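Local coordinates for STU0660 (Streptococcus thermophilus, PDB 3ZTH), which is a large Csn2 protein involved in CRISPR-mediated bacterial immunity, binds magnesium and probably binds DNA, at residues 110-113 with 114-118; 152-155 with 156-160; 267-270 with 271-275. All coordinates share one frame; numbering follows the deposited sequence.

Contact 1 of 3, residues 110-113 with 114-118; sequences DIVG and HLEKI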
ATOM      1  N   ASP A 110      13.187   0.087 -37.050  1.00 79.80           N
ATOM      2  CA  ASP A 110      12.048  -0.657 -37.563  1.00 79.27           C
ATOM      3  C   ASP A 110      10.892  -0.662 -36.553  1.00 78.43           C
ATOM      4  O   ASP A 110       9.762  -0.306 -36.890  1.00 78.06           O
ATOM      5  CB  ASP A 110      12.512  -2.082 -37.901  1.00 80.44           C
ATOM      6  CG  ASP A 110      11.462  -3.133 -37.613  1.00 81.81           C
ATOM      7  OD1 ASP A 110      10.344  -3.030 -38.161  1.00 82.59           O
ATOM      8  OD2 ASP A 110      11.766  -4.070 -36.839  1.00 82.22           O
ATOM      9  N   ILE A 111      11.188  -1.048 -35.314  1.00 77.33           N
ATOM     10  CA  ILE A 111      10.179  -1.110 -34.256  1.00 75.53           C
ATOM     11  C   ILE A 111       9.769   0.270 -33.758  1.00 74.19           C
ATOM     12  O   ILE A 111       8.579   0.566 -33.639  1.00 74.37           O
ATOM     13  CB  ILE A 111      10.687  -1.920 -33.047  1.00 76.08           C
ATOM     14  CG1 ILE A 111      11.037  -3.342 -33.485  1.00 76.11           C
ATOM     15  CG2 ILE A 111       9.627  -1.945 -31.954  1.00 76.13           C
ATOM     16  CD1 ILE A 111      11.590  -4.198 -32.376  1.00 77.56           C
ATOM     17  N   VAL A 112      10.761   1.100 -33.451  1.00 71.89           N
ATOM     18  CA  VAL A 112      10.524   2.456 -32.972  1.00 69.62           C
ATOM     19  C   VAL A 112       9.429   3.147 -33.785  1.00 68.97           C
ATOM     20  O   VAL A 112       8.652   3.944 -33.250  1.00 68.96           O
ATOM     21  CB  VAL A 112      11.819   3.299 -33.055  1.00 69.11           C
ATOM     22  CG1 VAL A 112      11.521   4.753 -32.730  1.00 68.72           C
ATOM     23  CG2 VAL A 112      12.859   2.745 -32.092  1.00 68.83           C
ATOM     24  N   GLY A 113       9.375   2.829 -35.077  1.00 67.91           N
ATOM     25  CA  GLY A 113       8.382   3.424 -35.954  1.00 65.56           C
ATOM     26  C   GLY A 113       6.966   3.062 -35.565  1.00 64.79           C
ATOM     27  O   GLY A 113       6.060   3.891 -35.646  1.00 64.70           O
ATOM     28  N   HIS A 114       6.770   1.819 -35.144  1.00 64.12           N
ATOM     29  CA  HIS A 114       5.451   1.360 -34.739  1.00 64.09           C
ATOM     30  C   HIS A 114       5.021   2.041 -33.439  1.00 63.12           C
ATOM     31  O   HIS A 114       3.829   2.155 -33.151  1.00 61.68           O
ATOM     32  CB  HIS A 114       5.457  -0.162 -34.570  1.00 66.26           C
ATOM     33  CG  HIS A 114       5.662  -0.913 -35.851  1.00 68.45           C
ATOM     34  ND1 HIS A 114       4.747  -0.891 -36.882  1.00 69.51           N
ATOM     35  CD2 HIS A 114       6.679  -1.705 -36.267  1.00 68.22           C
ATOM     36  CE1 HIS A 114       5.190  -1.640 -37.877  1.00 69.05           C
ATOM     37  NE2 HIS A 114       6.360  -2.145 -37.529  1.00 68.57           N
ATOM     38  N   LEU A 115       5.996   2.495 -32.659  1.00 62.26           N
ATOM     39  CA  LEU A 115       5.708   3.178 -31.405  1.00 62.74           C
ATOM     40  C   LEU A 115       5.083   4.523 -31.759  1.00 64.17           C
ATOM     41  O   LEU A 115       4.099   4.953 -31.149  1.00 63.67           O
ATOM     42  CB  LEU A 115       6.995   3.422 -30.613  1.00 61.44           C
ATOM     43  CG  LEU A 115       6.985   3.153 -29.103  1.00 60.56           C
ATOM     44  CD1 LEU A 115       8.054   4.015 -28.438  1.00 58.32           C
ATOM     45  CD2 LEU A 115       5.620   3.458 -28.511  1.00 60.33           C
ATOM     46  N   GLU A 116       5.671   5.182 -32.752  1.00 65.22           N
ATOM     47  CA  GLU A 116       5.190   6.477 -33.201  1.00 65.51           C
ATOM     48  C   GLU A 116       3.768   6.369 -33.716  1.00 64.60           C
ATOM     49  O   GLU A 116       2.928   7.211 -33.405  1.00 64.99           O
ATOM     50  CB  GLU A 116       6.104   7.027 -34.287  1.00 67.01           C
ATOM     51  CG  GLU A 116       7.497   7.350 -33.779  1.00 69.49           C
ATOM     52  CD  GLU A 116       8.417   7.851 -34.874  1.00 71.37           C
ATOM     53  OE1 GLU A 116       8.067   8.853 -35.539  1.00 72.54           O
ATOM     54  OE2 GLU A 116       9.493   7.243 -35.065  1.00 72.05           O
ATOM     55  N   LYS A 117       3.492   5.334 -34.497  1.00 63.61           N
ATOM     56  CA  LYS A 117       2.146   5.154 -35.018  1.00 64.94           C
ATOM     57  C   LYS A 117       1.173   4.895 -33.872  1.00 64.49           C
ATOM     58  O   LYS A 117       0.020   5.333 -33.920  1.00 64.94           O
ATOM     59  CB  LYS A 117       2.098   3.993 -36.014  1.00 66.17           C
ATOM     60  CG  LYS A 117       2.846   4.267 -37.309  1.00 69.58           C
ATOM     61  CD  LYS A 117       2.690   3.123 -38.302  1.00 72.94           C
ATOM     62  CE  LYS A 117       1.226   2.907 -38.685  1.00 76.07           C
ATOM     63  NZ  LYS A 117       1.050   1.789 -39.666  1.00 77.71           N
ATOM     64  N   ILE A 118       1.640   4.190 -32.842  1.00 63.48           N
ATOM     65  CA  ILE A 118       0.797   3.885 -31.686  1.00 61.28           C
ATOM     66  C   ILE A 118       0.486   5.146 -30.895  1.00 60.00           C
ATOM     67  O   ILE A 118      -0.642   5.339 -30.451  1.00 59.59           O
ATOM     68  CB  ILE A 118       1.459   2.853 -30.734  1.00 60.43           C
ATOM     69  CG1 ILE A 118       1.430   1.461 -31.368  1.00 59.40           C
ATOM     70  CG2 ILE A 118       0.720   2.825 -29.397  1.00 60.05           C
ATOM     71  CD1 ILE A 118       2.046   0.380 -30.502  1.00 57.35           C
TER
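His114 swings its imidazole back beside the carbonyl oxygens of Asp110 and Ile111, within the first turns of helix 109-130, so that one residue serves both the helix and its dimer partner. The inner shell is made of carbons beside oxygens: His114 CD2 stands 3.4 Å from Asp110 O, and His114 CB is 3.3 Å from Ile111 O. With CG beside the backbone N (chi1 -67°), the ring is led back toward the start of the helix. There the carboxylate of Asp110 lies nearly perpendicular to it, the two planes 88° apart, and OD1 stays 4.1 Å from NE2. That is too far for a bond, although the acid might still favour a protonated ring.

The backbone beneath is slightly tightened. His114 N reaches Ile111 O at 2.7 Å, an i to i+3 bond whose donor stands well above the carbonyl plane, while the i to i+4 bond from Leu115 N to the same oxygen is weak. One step on, Glu116 N and Lys117 N return to regular helical bonding with Val112 O and Gly113 O. The extended Glu116 chain runs past Val112, its CG 3.6 Å from Val112 O and its carboxylate OE2 4.0 Å from Val112 CG1.

The ring's strongest polar partner lies on the second subunit. Ile111 packs on Ile125 and His114 on Leu124 of that chain, pairings consistent with two copies of the helix running antiparallel. Between them His114 ND1 is hydrogen-bonded to Gln121 OE1 of the same subunit, which fixes the turn of the ring.

Contact 2 of 3, residues 152-155 with 156-160; sequences DQLL and TKNFS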
ATOM      1  N   ASP A 152       9.529   0.177 -23.061  1.00 45.16           N
ATOM      2  CA  ASP A 152       9.748  -0.410 -21.749  1.00 45.89           C
ATOM      3  C   ASP A 152       8.393  -0.696 -21.119  1.00 46.08           C
ATOM      4  O   ASP A 152       8.190  -1.732 -20.498  1.00 47.55           O
ATOM      5  CB  ASP A 152      10.519   0.544 -20.843  1.00 46.72           C
ATOM      6  CG  ASP A 152      10.541   0.070 -19.401  1.00 49.61           C
ATOM      7  OD1 ASP A 152      11.223  -0.934 -19.102  1.00 49.54           O
ATOM      8  OD2 ASP A 152       9.854   0.691 -18.561  1.00 52.65           O
ATOM      9  N   GLN A 153       7.465   0.237 -21.289  1.00 46.96           N
ATOM     10  CA  GLN A 153       6.124   0.093 -20.746  1.00 47.41           C
ATOM     11  C   GLN A 153       5.375  -1.047 -21.421  1.00 47.74           C
ATOM     12  O   GLN A 153       4.724  -1.854 -20.756  1.00 48.03           O
ATOM     13  CB  GLN A 153       5.357   1.395 -20.921  1.00 49.40           C
ATOM     14  CG  GLN A 153       3.930   1.333 -20.441  1.00 52.29           C
ATOM     15  CD  GLN A 153       3.245   2.679 -20.522  1.00 55.69           C
ATOM     16  OE1 GLN A 153       2.043   2.786 -20.277  1.00 58.95           O
ATOM     17  NE2 GLN A 153       4.007   3.721 -20.865  1.00 54.98           N
ATOM     18  N   LEU A 154       5.464  -1.110 -22.745  1.00 47.56           N
ATOM     19  CA  LEU A 154       4.808  -2.176 -23.499  1.00 46.98           C
ATOM     20  C   LEU A 154       5.349  -3.552 -23.103  1.00 46.70           C
ATOM     21  O   LEU A 154       4.586  -4.495 -22.884  1.00 46.03           O
ATOM     22  CB  LEU A 154       5.020  -1.980 -25.003  1.00 45.96           C
ATOM     23  CG  LEU A 154       3.951  -1.223 -25.787  1.00 45.18           C
ATOM     24  CD1 LEU A 154       4.245  -1.364 -27.272  1.00 45.07           C
ATOM     25  CD2 LEU A 154       2.570  -1.787 -25.474  1.00 44.37           C
ATOM     26  N   LEU A 155       6.670  -3.662 -23.031  1.00 45.14           N
ATOM     27  CA  LEU A 155       7.298  -4.919 -22.662  1.00 45.89           C
ATOM     28  C   LEU A 155       6.895  -5.336 -21.254  1.00 46.87           C
ATOM     29  O   LEU A 155       6.788  -6.526 -20.957  1.00 47.52           O
ATOM     30  CB  LEU A 155       8.825  -4.791 -22.745  1.00 44.21           C
ATOM     31  CG  LEU A 155       9.403  -4.689 -24.157  1.00 42.13           C
ATOM     32  CD1 LEU A 155      10.902  -4.496 -24.098  1.00 41.43           C
ATOM     33  CD2 LEU A 155       9.061  -5.947 -24.919  1.00 41.62           C
ATOM     34  N   THR A 156       6.660  -4.349 -20.397  1.00 47.01           N
ATOM     35  CA  THR A 156       6.299  -4.609 -19.015  1.00 47.45           C
ATOM     36  C   THR A 156       4.841  -4.989 -18.791  1.00 47.81           C
ATOM     37  O   THR A 156       4.523  -5.658 -17.811  1.00 47.53           O
ATOM     38  CB  THR A 156       6.603  -3.382 -18.126  1.00 48.52           C
ATOM     39  OG1 THR A 156       7.947  -2.940 -18.348  1.00 48.07           O
ATOM     40  CG2 THR A 156       6.440  -3.740 -16.657  1.00 48.31           C
ATOM     41  N   LYS A 157       3.954  -4.583 -19.694  1.00 48.61           N
ATOM     42  CA  LYS A 157       2.529  -4.858 -19.505  1.00 50.29           C
ATOM     43  C   LYS A 157       1.789  -5.659 -20.573  1.00 49.15           C
ATOM     44  O   LYS A 157       0.793  -6.314 -20.272  1.00 48.12           O
ATOM     45  CB  LYS A 157       1.785  -3.534 -19.314  1.00 53.11           C
ATOM     46  CG  LYS A 157       2.287  -2.677 -18.158  1.00 57.76           C
ATOM     47  CD  LYS A 157       1.794  -3.200 -16.821  1.00 60.12           C
ATOM     48  CE  LYS A 157       2.125  -2.232 -15.702  1.00 62.11           C
ATOM     49  NZ  LYS A 157       1.443  -2.634 -14.438  1.00 66.29           N
ATOM     50  N   ASN A 158       2.260  -5.609 -21.813  1.00 48.44           N
ATOM     51  CA  ASN A 158       1.565  -6.296 -22.896  1.00 48.59           C
ATOM     52  C   ASN A 158       2.311  -7.440 -23.568  1.00 49.73           C
ATOM     53  O   ASN A 158       1.831  -8.005 -24.549  1.00 50.58           O
ATOM     54  CB  ASN A 158       1.151  -5.262 -23.936  1.00 47.53           C
ATOM     55  CG  ASN A 158       0.303  -4.161 -23.336  1.00 47.05           C
ATOM     56  OD1 ASN A 158      -0.871  -4.368 -23.022  1.00 48.45           O
ATOM     57  ND2 ASN A 158       0.895  -2.992 -23.150  1.00 42.67           N
ATOM     58  N   PHE A 159       3.479  -7.785 -23.040  1.00 50.22           N
ATOM     59  CA  PHE A 159       4.262  -8.872 -23.596  1.00 49.80           C
ATOM     60  C   PHE A 159       4.646  -9.883 -22.535  1.00 49.56           C
ATOM     61  O   PHE A 159       4.954  -9.531 -21.393  1.00 48.96           O
ATOM     62  CB  PHE A 159       5.519  -8.334 -24.268  1.00 50.79           C
ATOM     63  CG  PHE A 159       5.259  -7.692 -25.593  1.00 54.50           C
ATOM     64  CD1 PHE A 159       4.724  -8.436 -26.644  1.00 54.99           C
ATOM     65  CD2 PHE A 159       5.549  -6.347 -25.801  1.00 55.42           C
ATOM     66  CE1 PHE A 159       4.485  -7.848 -27.883  1.00 56.04           C
ATOM     67  CE2 PHE A 159       5.313  -5.745 -27.041  1.00 55.16           C
ATOM     68  CZ  PHE A 159       4.781  -6.498 -28.082  1.00 56.07           C
ATOM     69  N   SER A 160       4.611 -11.149 -22.926  1.00 48.64           N
ATOM     70  CA  SER A 160       4.971 -12.243 -22.041  1.00 48.00           C
ATOM     71  C   SER A 160       5.691 -13.331 -22.825  1.00 46.28           C
ATOM     72  O   SER A 160       5.411 -13.560 -24.008  1.00 46.55           O
ATOM     73  CB  SER A 160       3.726 -12.827 -21.372  1.00 47.90           C
ATOM     74  OG  SER A 160       3.269 -11.975 -20.340  1.00 51.47           O
TER
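Phe159 turns back onto Leu154 and Leu155, the residues of the helix it has just left, so the strand's first residue packs on the helix before it. Starting at CB, the side chain lies 4.0 Å from Leu155 O. Farther out, CD2 meets two neighbours, Leu155 CD2 at 3.6 Å and Leu154 O at an equal distance, while Leu155 CA meets the ring at its edge. CE2 reaches Leu154 CB at 4.3 Å.

The turn beneath is tied by Leu154 O, which accepts a bond from Asn158 N at 2.8 Å and another from Lys157 N, the latter approaching from high above the carbonyl plane. Leu154 CD2 lies beside the Asn158 amide, in a contact modelled doubtfully short. One turn back, Thr156 OG1, set beside its own backbone N (chi1 -51°), returns to Asp152 O, which also receives Thr156 N; the hydroxyl bond is modelled very short.

The Asn158 amide is hydrogen-bonded through ND2 to Gln153 OE1 of the second subunit, and the converse pair repeats the link. Helix 151-157 thus lies against its counterpart, and strand 159-165 begins with Phe159 and Ser160 already in an antiparallel ladder with a strand of that subunit.

Contact 3 of 3, residues 267-270 with 271-275; sequences VEFM and YERVM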
ATOM      1  N   VAL A 267      47.224 -29.640 -13.297  1.00 36.07           N
ATOM      2  CA  VAL A 267      47.131 -31.083 -13.489  1.00 34.98           C
ATOM      3  C   VAL A 267      48.478 -31.763 -13.760  1.00 34.75           C
ATOM      4  O   VAL A 267      48.794 -32.788 -13.156  1.00 34.73           O
ATOM      5  CB  VAL A 267      46.163 -31.410 -14.649  1.00 35.86           C
ATOM      6  CG1 VAL A 267      45.935 -32.909 -14.741  1.00 30.85           C
ATOM      7  CG2 VAL A 267      44.849 -30.671 -14.436  1.00 35.15           C
ATOM      8  N   GLU A 268      49.271 -31.204 -14.667  1.00 34.57           N
ATOM      9  CA  GLU A 268      50.568 -31.800 -14.964  1.00 37.73           C
ATOM     10  C   GLU A 268      51.446 -31.797 -13.709  1.00 37.47           C
ATOM     11  O   GLU A 268      52.176 -32.753 -13.433  1.00 37.41           O
ATOM     12  CB  GLU A 268      51.266 -31.039 -16.095  1.00 37.82           C
ATOM     13  CG  GLU A 268      52.580 -31.677 -16.551  1.00 43.10           C
ATOM     14  CD  GLU A 268      52.434 -33.160 -16.896  1.00 47.51           C
ATOM     15  OE1 GLU A 268      51.363 -33.556 -17.420  1.00 49.04           O
ATOM     16  OE2 GLU A 268      53.395 -33.928 -16.654  1.00 47.95           O
ATOM     17  N   PHE A 269      51.371 -30.718 -12.945  1.00 37.25           N
ATOM     18  CA  PHE A 269      52.145 -30.622 -11.723  1.00 38.48           C
ATOM     19  C   PHE A 269      51.778 -31.788 -10.796  1.00 37.28           C
ATOM     20  O   PHE A 269      52.647 -32.522 -10.336  1.00 37.01           O
ATOM     21  CB  PHE A 269      51.860 -29.285 -11.022  1.00 40.91           C
ATOM     22  CG  PHE A 269      52.526 -29.152  -9.677  1.00 41.81           C
ATOM     23  CD1 PHE A 269      53.848 -28.721  -9.579  1.00 41.12           C
ATOM     24  CD2 PHE A 269      51.839 -29.495  -8.512  1.00 41.39           C
ATOM     25  CE1 PHE A 269      54.478 -28.635  -8.333  1.00 42.39           C
ATOM     26  CE2 PHE A 269      52.460 -29.415  -7.260  1.00 43.02           C
ATOM     27  CZ  PHE A 269      53.782 -28.983  -7.171  1.00 42.68           C
HETATM   28  N   MSE A 270      50.485 -31.960 -10.543  1.00 36.92           N
HETATM   29  CA  MSE A 270      50.014 -33.022  -9.661  1.00 37.23           C
HETATM   30  C   MSE A 270      50.278 -34.422 -10.193  1.00 35.51           C
HETATM   31  O   MSE A 270      50.554 -35.349  -9.425  1.00 32.89           O
HETATM   32  CB  MSE A 270      48.525 -32.851  -9.390  1.00 38.93           C
HETATM   33  CG  MSE A 270      48.193 -31.543  -8.706  1.00 42.86           C
HETATM   34 SE   MSE A 270      46.336 -31.462  -8.188  1.00 53.60          SE
HETATM   35  CE  MSE A 270      45.564 -31.044  -9.910  1.00 48.15           C
ATOM     36  N   TYR A 271      50.196 -34.582 -11.505  1.00 34.51           N
ATOM     37  CA  TYR A 271      50.445 -35.887 -12.091  1.00 34.46           C
ATOM     38  C   TYR A 271      51.859 -36.329 -11.742  1.00 35.82           C
ATOM     39  O   TYR A 271      52.071 -37.441 -11.252  1.00 34.70           O
ATOM     40  CB  TYR A 271      50.295 -35.834 -13.606  1.00 32.42           C
ATOM     41  CG  TYR A 271      50.554 -37.156 -14.286  1.00 29.71           C
ATOM     42  CD1 TYR A 271      49.587 -38.161 -14.289  1.00 28.96           C
ATOM     43  CD2 TYR A 271      51.766 -37.405 -14.924  1.00 29.69           C
ATOM     44  CE1 TYR A 271      49.819 -39.380 -14.911  1.00 27.34           C
ATOM     45  CE2 TYR A 271      52.012 -38.621 -15.552  1.00 30.05           C
ATOM     46  CZ  TYR A 271      51.033 -39.605 -15.540  1.00 30.59           C
ATOM     47  OH  TYR A 271      51.275 -40.816 -16.151  1.00 31.05           O
ATOM     48  N   GLU A 272      52.827 -35.452 -11.994  1.00 37.50           N
ATOM     49  CA  GLU A 272      54.219 -35.781 -11.711  1.00 39.95           C
ATOM     50  C   GLU A 272      54.457 -36.081 -10.238  1.00 39.47           C
ATOM     51  O   GLU A 272      55.121 -37.064  -9.910  1.00 38.22           O
ATOM     52  CB  GLU A 272      55.135 -34.658 -12.211  1.00 41.39           C
ATOM     53  CG  GLU A 272      55.404 -34.763 -13.716  1.00 46.99           C
ATOM     54  CD  GLU A 272      55.949 -33.480 -14.333  1.00 49.54           C
ATOM     55  OE1 GLU A 272      56.829 -32.839 -13.712  1.00 52.25           O
ATOM     56  OE2 GLU A 272      55.500 -33.120 -15.446  1.00 47.19           O
ATOM     57  N   ARG A 273      53.906 -35.249  -9.354  1.00 41.13           N
ATOM     58  CA  ARG A 273      54.055 -35.453  -7.914  1.00 43.43           C
ATOM     59  C   ARG A 273      53.496 -36.814  -7.527  1.00 44.12           C
ATOM     60  O   ARG A 273      54.186 -37.627  -6.916  1.00 44.82           O
ATOM     61  CB  ARG A 273      53.306 -34.373  -7.122  1.00 45.73           C
ATOM     62  CG  ARG A 273      53.949 -32.997  -7.108  1.00 50.63           C
ATOM     63  CD  ARG A 273      55.352 -33.052  -6.515  1.00 57.33           C
ATOM     64  NE  ARG A 273      55.866 -31.729  -6.156  1.00 62.60           N
ATOM     65  CZ  ARG A 273      55.370 -30.967  -5.181  1.00 64.72           C
ATOM     66  NH1 ARG A 273      54.339 -31.384  -4.455  1.00 66.02           N
ATOM     67  NH2 ARG A 273      55.910 -29.783  -4.926  1.00 66.17           N
ATOM     68  N   VAL A 274      52.239 -37.053  -7.888  1.00 45.00           N
ATOM     69  CA  VAL A 274      51.571 -38.310  -7.574  1.00 45.37           C
ATOM     70  C   VAL A 274      52.355 -39.486  -8.132  1.00 46.76           C
ATOM     71  O   VAL A 274      52.585 -40.477  -7.439  1.00 47.56           O
ATOM     72  CB  VAL A 274      50.129 -38.325  -8.141  1.00 44.58           C
ATOM     73  CG1 VAL A 274      49.468 -39.669  -7.901  1.00 42.00           C
ATOM     74  CG2 VAL A 274      49.316 -37.226  -7.486  1.00 44.30           C
HETATM   75  N   MSE A 275      52.770 -39.372  -9.385  1.00 48.81           N
HETATM   76  CA  MSE A 275      53.535 -40.431 -10.025  1.00 51.59           C
HETATM   77  C   MSE A 275      54.756 -40.793  -9.172  1.00 48.34           C
HETATM   78  O   MSE A 275      55.078 -41.968  -9.004  1.00 46.70           O
HETATM   79  CB  MSE A 275      53.948 -39.976 -11.428  1.00 60.55           C
HETATM   80  CG  MSE A 275      54.803 -40.956 -12.213  1.00 73.77           C
HETATM   81 SE   MSE A 275      54.940 -40.483 -14.112  1.00 94.32          SE
HETATM   82  CE  MSE A 275      56.032 -38.876 -13.967  1.00 86.38           C
TER
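Phe269 and Arg273 meet one turn apart on helix 267-277, a plain alpha-helical i to i+4 pairing at the start of the helix. The first kind of interaction is between side chain and ring: Arg273 CG forms a CH-pi contact, 4.2 Å from the Phe269 ring centroid and displaced toward the rim. Farther along, the arginine bends at chi2 (-59°), and its guanidinium turns a face to the end of the ring. Phe269 CZ stands over the centre of that group, yet the two planes are 57° apart, so the groups are not stacked. Tyr265 meets the same phenylalanine edge-to-face.

The second kind is between acids. Glu268 OE2 lies 2.6 Å from Glu272 OE2, close enough that one of the two acids is probably protonated. Arg286 forms a salt bridge with Glu268 OE2 and probably eases the crowding of charge.

The third is apolar packing: selenomethionine Met270 and Val274 both rest on Phe289 of helix 286-296, and Val274 also meets helix 312-324.

The last is the set of backbone hydrogen bonds of the helix, in which Tyr271, Glu272, Arg273 and Val274 each give an N-H to the carbonyl four residues earlier. Tyr271 N to Val267 O measures 2.8 Å, and the bond from Val274 N to Met270 O, also 2.8 Å, is nearly straight at the hydrogen (167°).

Overall arrangement
Followed from the N terminus, the three contacts come in series, each closing only a single turn or so of chain; none nests in or crosses another. Contact 1 belongs to helix 109-130, and contact 2 comes after the strands that follow, where helix 151-157 passes into strand 159-165. Their centres are 15 Å apart and they touch through Ile118 CD1 and Leu154 CD1, 4.3 Å from each other; both also face the second subunit. Contact 3 lies on the opposite side of the chain's centre, about 63 Å from contact 1 and 56 Å from contact 2 between centres, and joins helix 267-277 to helices 286-296 and 312-324.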